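Long-range contact in DNA polymerase sliding clamp 2 (PDB 3AIZ), which encircles DNA as a subunit of a ring-shaped sliding clamp and tethers DNA polymerase and other processing proteins to it during replication: residues T90-V102 / R110-I122. Sequence-based numbering, arbitrary orientation.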
# COMPACT_ATOMS: atom_id res chain seq x y z
N THR A 90 27.46 -19.26 -7.50
CA THR A 90 28.24 -20.41 -7.93
C THR A 90 27.44 -21.25 -8.92
O THR A 90 26.24 -21.45 -8.75
CB THR A 90 28.68 -21.29 -6.74
OG1 THR A 90 27.52 -21.80 -6.06
CG2 THR A 90 29.53 -20.49 -5.76
N LEU A 91 28.13 -21.72 -9.96
CA LEU A 91 27.52 -22.58 -10.96
C LEU A 91 28.16 -23.96 -10.87
O LEU A 91 29.37 -24.10 -11.04
CB LEU A 91 27.73 -22.00 -12.36
CG LEU A 91 27.21 -20.58 -12.59
CD1 LEU A 91 27.67 -20.06 -13.94
CD2 LEU A 91 25.70 -20.53 -12.48
N GLU A 92 27.34 -24.97 -10.61
CA GLU A 92 27.84 -26.33 -10.43
C GLU A 92 27.09 -27.31 -11.33
O GLU A 92 25.87 -27.42 -11.27
CB GLU A 92 27.71 -26.74 -8.97
CG GLU A 92 28.26 -28.12 -8.64
CD GLU A 92 28.12 -28.46 -7.17
OE1 GLU A 92 27.93 -27.52 -6.36
OE2 GLU A 92 28.20 -29.65 -6.82
N GLU A 93 27.84 -28.02 -12.17
CA GLU A 93 27.25 -29.00 -13.08
C GLU A 93 26.62 -30.17 -12.33
O GLU A 93 27.12 -30.60 -11.29
CB GLU A 93 28.29 -29.51 -14.07
CG GLU A 93 27.74 -30.51 -15.08
CD GLU A 93 28.82 -31.12 -15.95
OE1 GLU A 93 30.01 -30.90 -15.67
OE2 GLU A 93 28.47 -31.84 -16.91
N THR A 94 25.52 -30.68 -12.87
CA THR A 94 24.80 -31.79 -12.27
C THR A 94 24.40 -32.80 -13.34
O THR A 94 24.24 -32.44 -14.51
CB THR A 94 23.54 -31.30 -11.53
OG1 THR A 94 23.92 -30.46 -10.44
CG2 THR A 94 22.73 -32.47 -11.00
N GLU A 95 24.25 -34.06 -12.94
CA GLU A 95 23.79 -35.09 -13.85
C GLU A 95 22.47 -34.69 -14.50
O GLU A 95 22.25 -34.92 -15.69
CB GLU A 95 23.63 -36.42 -13.11
CG GLU A 95 22.94 -37.51 -13.93
CD GLU A 95 22.68 -38.76 -13.13
OE1 GLU A 95 21.84 -39.58 -13.56
OE2 GLU A 95 23.30 -38.93 -12.06
N ALA A 96 21.60 -34.08 -13.70
CA ALA A 96 20.28 -33.69 -14.17
C ALA A 96 20.30 -32.36 -14.92
O ALA A 96 19.47 -32.12 -15.79
CB ALA A 96 19.30 -33.62 -13.00
N GLY A 97 21.26 -31.50 -14.58
CA GLY A 97 21.37 -30.21 -15.24
C GLY A 97 22.40 -29.29 -14.62
O GLY A 97 23.61 -29.50 -14.75
N LEU A 98 21.92 -28.24 -13.95
CA LEU A 98 22.80 -27.23 -13.39
C LEU A 98 22.30 -26.74 -12.03
O LEU A 98 21.13 -26.40 -11.88
CB LEU A 98 22.92 -26.04 -14.35
CG LEU A 98 23.81 -24.87 -13.93
CD1 LEU A 98 25.25 -25.32 -13.75
CD2 LEU A 98 23.73 -23.76 -14.96
N LYS A 99 23.20 -26.72 -11.05
CA LYS A 99 22.86 -26.23 -9.72
C LYS A 99 23.41 -24.82 -9.51
O LYS A 99 24.61 -24.59 -9.57
CB LYS A 99 23.42 -27.16 -8.64
CG LYS A 99 23.22 -26.67 -7.22
CD LYS A 99 23.86 -27.60 -6.21
CE LYS A 99 23.73 -27.06 -4.80
NZ LYS A 99 24.40 -27.94 -3.80
N VAL A 100 22.51 -23.87 -9.26
CA VAL A 100 22.92 -22.48 -9.04
C VAL A 100 22.70 -22.07 -7.59
O VAL A 100 21.63 -22.28 -7.03
CB VAL A 100 22.14 -21.52 -9.96
CG1 VAL A 100 22.58 -20.08 -9.71
CG2 VAL A 100 22.35 -21.89 -11.42
N THR A 101 23.73 -21.49 -6.99
CA THR A 101 23.65 -21.07 -5.59
C THR A 101 24.02 -19.60 -5.43
O THR A 101 25.04 -19.14 -5.95
CB THR A 101 24.57 -21.91 -4.69
OG1 THR A 101 24.22 -23.30 -4.80
CG2 THR A 101 24.45 -21.48 -3.24
N VAL A 102 23.19 -18.87 -4.70
CA VAL A 102 23.47 -17.48 -4.37
C VAL A 102 23.82 -17.36 -2.89
O VAL A 102 23.03 -17.76 -2.03
CB VAL A 102 22.28 -16.56 -4.69
CG1 VAL A 102 22.54 -15.16 -4.18
CG2 VAL A 102 22.02 -16.55 -6.19
N ARG A 110 21.62 -18.00 2.18
CA ARG A 110 21.95 -18.59 0.90
C ARG A 110 20.68 -19.06 0.22
O ARG A 110 19.62 -19.13 0.84
CB ARG A 110 22.89 -19.79 1.07
CG ARG A 110 24.20 -19.47 1.78
CD ARG A 110 25.20 -20.58 1.55
NE ARG A 110 24.72 -21.87 2.04
CZ ARG A 110 25.05 -22.40 3.21
NH1 ARG A 110 25.87 -21.75 4.02
NH2 ARG A 110 24.56 -23.58 3.56
N SER A 111 20.78 -19.37 -1.07
CA SER A 111 19.66 -19.93 -1.81
C SER A 111 20.20 -20.72 -2.99
O SER A 111 21.22 -20.37 -3.57
CB SER A 111 18.74 -18.81 -2.30
OG SER A 111 18.09 -18.16 -1.22
N ASN A 112 19.52 -21.80 -3.33
CA ASN A 112 19.92 -22.61 -4.48
C ASN A 112 18.74 -23.08 -5.30
O ASN A 112 17.59 -22.92 -4.91
CB ASN A 112 20.79 -23.79 -4.04
CG ASN A 112 20.04 -24.78 -3.17
OD1 ASN A 112 18.81 -24.84 -3.18
ND2 ASN A 112 20.78 -25.58 -2.40
N ILE A 113 19.04 -23.67 -6.46
CA ILE A 113 18.01 -24.22 -7.32
C ILE A 113 18.64 -25.19 -8.32
O ILE A 113 19.67 -24.89 -8.92
CB ILE A 113 17.23 -23.12 -8.06
CG1 ILE A 113 16.03 -23.71 -8.80
CG2 ILE A 113 18.13 -22.35 -9.01
CD1 ILE A 113 15.16 -22.68 -9.48
N TYR A 114 18.02 -26.36 -8.46
CA TYR A 114 18.50 -27.36 -9.40
C TYR A 114 17.73 -27.24 -10.71
O TYR A 114 16.55 -27.58 -10.78
CB TYR A 114 18.34 -28.76 -8.81
CG TYR A 114 19.13 -28.98 -7.53
CD1 TYR A 114 18.68 -28.48 -6.32
CD2 TYR A 114 20.33 -29.69 -7.55
CE1 TYR A 114 19.40 -28.68 -5.15
CE2 TYR A 114 21.05 -29.89 -6.39
CZ TYR A 114 20.58 -29.39 -5.19
OH TYR A 114 21.29 -29.59 -4.03
N ILE A 115 18.41 -26.75 -11.74
CA ILE A 115 17.77 -26.54 -13.04
C ILE A 115 17.99 -27.72 -13.97
O ILE A 115 19.12 -28.09 -14.26
CB ILE A 115 18.32 -25.27 -13.72
CG1 ILE A 115 18.10 -24.04 -12.84
CG2 ILE A 115 17.65 -25.07 -15.08
CD1 ILE A 115 18.63 -22.76 -13.44
N LYS A 116 16.89 -28.32 -14.42
CA LYS A 116 16.97 -29.39 -15.41
C LYS A 116 17.45 -28.79 -16.73
O LYS A 116 16.90 -27.81 -17.21
CB LYS A 116 15.60 -30.05 -15.61
CG LYS A 116 15.10 -30.80 -14.39
CD LYS A 116 13.78 -31.52 -14.68
CE LYS A 116 13.30 -32.30 -13.47
NZ LYS A 116 12.03 -33.03 -13.75
N GLY A 117 18.49 -29.40 -17.30
CA GLY A 117 19.06 -28.88 -18.53
C GLY A 117 19.74 -29.93 -19.39
O GLY A 117 20.53 -30.74 -18.90
N GLU A 118 19.42 -29.92 -20.68
CA GLU A 118 20.05 -30.81 -21.64
C GLU A 118 21.53 -30.47 -21.80
O GLU A 118 21.89 -29.30 -21.90
CB GLU A 118 19.34 -30.72 -22.99
CG GLU A 118 20.01 -31.52 -24.10
CD GLU A 118 19.41 -31.22 -25.47
OE1 GLU A 118 18.50 -30.37 -25.55
OE2 GLU A 118 19.84 -31.85 -26.46
N LYS A 119 22.38 -31.49 -21.82
CA LYS A 119 23.80 -31.29 -22.06
C LYS A 119 24.13 -31.48 -23.54
O LYS A 119 23.74 -32.48 -24.14
CB LYS A 119 24.64 -32.23 -21.20
CG LYS A 119 24.57 -31.93 -19.71
CD LYS A 119 25.47 -32.87 -18.92
CE LYS A 119 25.41 -32.56 -17.43
NZ LYS A 119 26.23 -33.51 -16.64
N THR A 120 24.84 -30.52 -24.11
CA THR A 120 25.19 -30.57 -25.53
C THR A 120 26.65 -30.20 -25.76
O THR A 120 27.43 -30.06 -24.82
CB THR A 120 24.31 -29.61 -26.35
OG1 THR A 120 24.44 -28.28 -25.84
CG2 THR A 120 22.85 -30.03 -26.28
N SER A 121 27.00 -30.04 -27.03
CA SER A 121 28.33 -29.59 -27.41
C SER A 121 28.35 -28.07 -27.48
O SER A 121 27.36 -27.45 -27.88
CB SER A 121 28.75 -30.19 -28.75
OG SER A 121 27.79 -29.91 -29.75
N ILE A 122 29.47 -27.47 -27.09
CA ILE A 122 29.58 -26.01 -27.02
C ILE A 122 29.22 -25.33 -28.34
O ILE A 122 29.72 -25.70 -29.40
CB ILE A 122 30.99 -25.57 -26.60
CG1 ILE A 122 31.27 -26.00 -25.16
CG2 ILE A 122 31.14 -24.06 -26.73
CD1 ILE A 122 32.50 -25.37 -24.57
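L98, V100 and V102 pair through their backbones with I115, I113 and S111, and each pair exchanges two N-H...O=C bonds. L98 O accepts from I115 N at 2.7 Å and V102 N donates to S111 O at the same 2.7 Å, while the segment axes of 97-102 and 110-116 stand 4.6 Å apart at 167°, as expected of antiparallel neighbours. One further bond closes the ladder beyond G97: G117 N reaches A96 O at 3.3 Å, nearly straight and on a carbonyl lone pair.

Between these pairs lie non-hydrogen-bonded ones. At K99-Y114 the side chains run side by side in the same direction. With CG anti to the backbone N (chi1 175°) and the rest extended, the lysine aliphatic chain lies over one ring face, offset toward its rim, and follows the CE2-CZ side toward the hydroxyl; K99 CG sits 4.3 Å from the Y114 ring centroid, 22° off the normal, a CH-pi contact. Beside it, T101 OG1 rests 3.5 Å from N112 CB; N112 OD1 is hydrogen-bonded to S173 OG of the PCNA3 chain.

L98, V100, I113 and I115 make the opposite face largely apolar: V100 CG2 approaches I115 CD1 at 4.3 Å. L98 continues onto strand 66-71, and V100 and I113 onto helix 72-80, which covers this side.

Charge pairing ties the far end. The extended K119 chain crosses E93 at about a right angle, and K119 NZ makes a salt bridge to E93 OE2 at 2.8 Å, on the anti side of the carboxylate and well out of its plane; a weak bond to T94 O adds to it. E93 OE1 accepts from I2 N.

Residues 110-113 also pair antiparallel with a PCNA3 strand, so this beta hairpin of the N-terminal clamp domain carries its sheet across the subunit interface, as is characteristic of PCNA-family sliding clamps.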